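Local atomic coordinates of ancylostoma secreted protein 1 (PDB entry 3NT8), a protein that is a secreted two-CAP-domain hookworm protein that is probably associated with the transition of infective larvae to parasitism. Residues Q38-F43 / L160-K165. Numbering follows the deposited sequence.
Sequences QAFLDF and LGCAYK
Phe-40 lays its ring against Cys-162 where helix 34-52 packs on strand 159-167 in the first of the two CAP domains, an alpha-beta-alpha sandwich with helices packed on both sides of the sheet. The short helix and strand axes pass 9.0 Å from each other at 134°; side chains carry most of the contact, though one leucine methyl also rests on the helix backbone.

CB of Cys-162 sits over the middle of one face of the Phe-40 ring, 3.5 Å from its centroid and only 9° off the ring normal, which makes a clean CH-pi contact. The sulfur is displaced from that position: SG of Cys-162 lies 4.1 Å from the centroid of the Phe-40 ring in an oblique sulfur-aromatic contact, leaning toward CG and CD1. With SG anti to its own carbonyl carbon (chi1 -46°), it lies at the CB end of the phenylalanine, and from there it closes the disulfide to Cys-175 on the adjacent antiparallel strand 170-177, so that the ring rests on a cystine tying two neighbouring strands together. Ile-119 and Leu-123 of helix 119-127 and Trp-74 of the edge strand 73-74 also touch Phe-40, burying it between helices and sheet.

The aliphatic part lies one helix position further on. Leu-41 does not aim its CB straight at the strand, but its second torsion turns CD1 back, and CD1 meets CD2 of Leu-160 at 4.1 Å as the two side chains cross obliquely. The same methyl of Leu-160 also reaches the helix backbone, with CD2 3.9 Å from CA of Leu-41 and equally far from the carbonyl O of Phe-40, an oxygen that accepts a hydrogen bond from ND1 of His-44.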
loop_
_atom_site.group_PDB
_atom_site.type_symbol
_atom_site.label_atom_id
_atom_site.label_comp_id
_atom_site.label_asym_id
_atom_site.label_seq_id
_atom_site.Cartn_x
_atom_site.Cartn_y
_atom_site.Cartn_z
ATOM N N GLN A 38 18.063 -19.223 7.590
ATOM C CA GLN A 38 18.689 -19.059 6.315
ATOM C C GLN A 38 17.803 -19.792 5.322
ATOM O O GLN A 38 17.641 -19.330 4.254
ATOM C CB GLN A 38 20.119 -19.619 6.386
ATOM C CG GLN A 38 20.971 -19.336 5.140
ATOM C CD GLN A 38 21.439 -17.900 5.113
ATOM O OE1 GLN A 38 22.152 -17.474 6.031
ATOM N NE2 GLN A 38 20.999 -17.117 4.115
ATOM N N ALA A 39 17.152 -20.893 5.704
ATOM C CA ALA A 39 16.276 -21.570 4.769
ATOM C C ALA A 39 14.937 -20.807 4.487
ATOM O O ALA A 39 14.465 -20.825 3.381
ATOM C CB ALA A 39 16.034 -22.996 5.170
ATOM N N PHE A 40 14.341 -20.191 5.501
ATOM C CA PHE A 40 13.255 -19.254 5.295
ATOM C C PHE A 40 13.660 -18.086 4.404
ATOM O O PHE A 40 12.960 -17.751 3.443
ATOM C CB PHE A 40 12.756 -18.707 6.628
ATOM C CG PHE A 40 11.942 -19.691 7.417
ATOM C CD1 PHE A 40 10.768 -20.212 6.900
ATOM C CD2 PHE A 40 12.349 -20.074 8.690
ATOM C CE1 PHE A 40 10.024 -21.113 7.668
ATOM C CE2 PHE A 40 11.628 -20.928 9.461
ATOM C CZ PHE A 40 10.467 -21.459 8.953
ATOM N N LEU A 41 14.760 -17.444 4.739
ATOM C CA LEU A 41 15.142 -16.251 4.027
ATOM C C LEU A 41 15.484 -16.530 2.569
ATOM O O LEU A 41 15.071 -15.755 1.708
ATOM C CB LEU A 41 16.291 -15.573 4.733
ATOM C CG LEU A 41 16.752 -14.229 4.198
ATOM C CD1 LEU A 41 15.678 -13.177 4.372
ATOM C CD2 LEU A 41 18.086 -13.826 4.885
ATOM N N ASP A 42 16.279 -17.582 2.304
ATOM C CA ASP A 42 16.718 -17.912 0.951
ATOM C C ASP A 42 15.548 -18.306 0.049
ATOM O O ASP A 42 15.479 -17.916 -1.146
ATOM C CB ASP A 42 17.729 -19.084 1.008
ATOM C CG ASP A 42 19.081 -18.665 1.537
ATOM O OD1 ASP A 42 19.327 -17.436 1.706
ATOM O OD2 ASP A 42 19.917 -19.574 1.747
ATOM N N PHE A 43 14.627 -19.097 0.594
ATOM C CA PHE A 43 13.498 -19.552 -0.228
ATOM C C PHE A 43 12.704 -18.296 -0.707
ATOM O O PHE A 43 12.256 -18.207 -1.868
ATOM C CB PHE A 43 12.620 -20.555 0.542
ATOM C CG PHE A 43 11.586 -21.257 -0.326
ATOM C CD1 PHE A 43 11.745 -22.621 -0.662
ATOM C CD2 PHE A 43 10.457 -20.582 -0.793
ATOM C CE1 PHE A 43 10.814 -23.253 -1.460
ATOM C CE2 PHE A 43 9.521 -21.233 -1.601
ATOM C CZ PHE A 43 9.691 -22.579 -1.908
ATOM N N LEU A 160 11.316 -9.758 6.951
ATOM C CA LEU A 160 10.778 -11.107 7.077
ATOM C C LEU A 160 11.017 -11.638 8.498
ATOM O O LEU A 160 12.100 -11.423 9.048
ATOM C CB LEU A 160 11.481 -12.050 6.085
ATOM C CG LEU A 160 11.044 -13.515 6.173
ATOM C CD1 LEU A 160 9.601 -13.654 5.823
ATOM C CD2 LEU A 160 11.911 -14.491 5.340
ATOM N N GLY A 161 10.029 -12.340 9.072
ATOM C CA GLY A 161 10.225 -13.033 10.355
ATOM C C GLY A 161 9.483 -14.354 10.385
ATOM O O GLY A 161 8.253 -14.381 10.231
ATOM N N CYS A 162 10.216 -15.454 10.557
ATOM C CA CYS A 162 9.547 -16.764 10.584
ATOM C C CYS A 162 9.984 -17.585 11.826
ATOM O O CYS A 162 11.090 -17.354 12.357
ATOM C CB CYS A 162 9.792 -17.582 9.300
ATOM S SG CYS A 162 9.623 -16.821 7.677
ATOM N N ALA A 163 9.127 -18.547 12.218
ATOM C CA ALA A 163 9.340 -19.440 13.329
ATOM C C ALA A 163 8.426 -20.681 13.199
ATOM O O ALA A 163 7.386 -20.580 12.569
ATOM C CB ALA A 163 9.080 -18.665 14.680
ATOM N N TYR A 164 8.844 -21.853 13.706
ATOM C CA TYR A 164 7.948 -23.015 13.884
ATOM C C TYR A 164 7.883 -23.378 15.390
ATOM O O TYR A 164 8.689 -22.894 16.158
ATOM C CB TYR A 164 8.329 -24.217 13.024
ATOM C CG TYR A 164 9.749 -24.690 13.259
ATOM C CD1 TYR A 164 10.119 -25.343 14.462
ATOM C CD2 TYR A 164 10.725 -24.423 12.336
ATOM C CE1 TYR A 164 11.435 -25.733 14.698
ATOM C CE2 TYR A 164 12.041 -24.794 12.557
ATOM C CZ TYR A 164 12.390 -25.448 13.750
ATOM O OH TYR A 164 13.683 -25.799 13.976
ATOM N N LYS A 165 6.853 -24.119 15.810
ATOM C CA LYS A 165 6.742 -24.664 17.155
ATOM C C LYS A 165 6.140 -26.043 17.082
ATOM O O LYS A 165 5.119 -26.199 16.443
ATOM C CB LYS A 165 5.859 -23.785 18.015
ATOM C CG LYS A 165 5.793 -24.164 19.473
ATOM C CD LYS A 165 7.104 -23.996 20.207
ATOM C CE LYS A 165 6.838 -24.376 21.695
ATOM N NZ LYS A 165 7.970 -24.088 22.660
#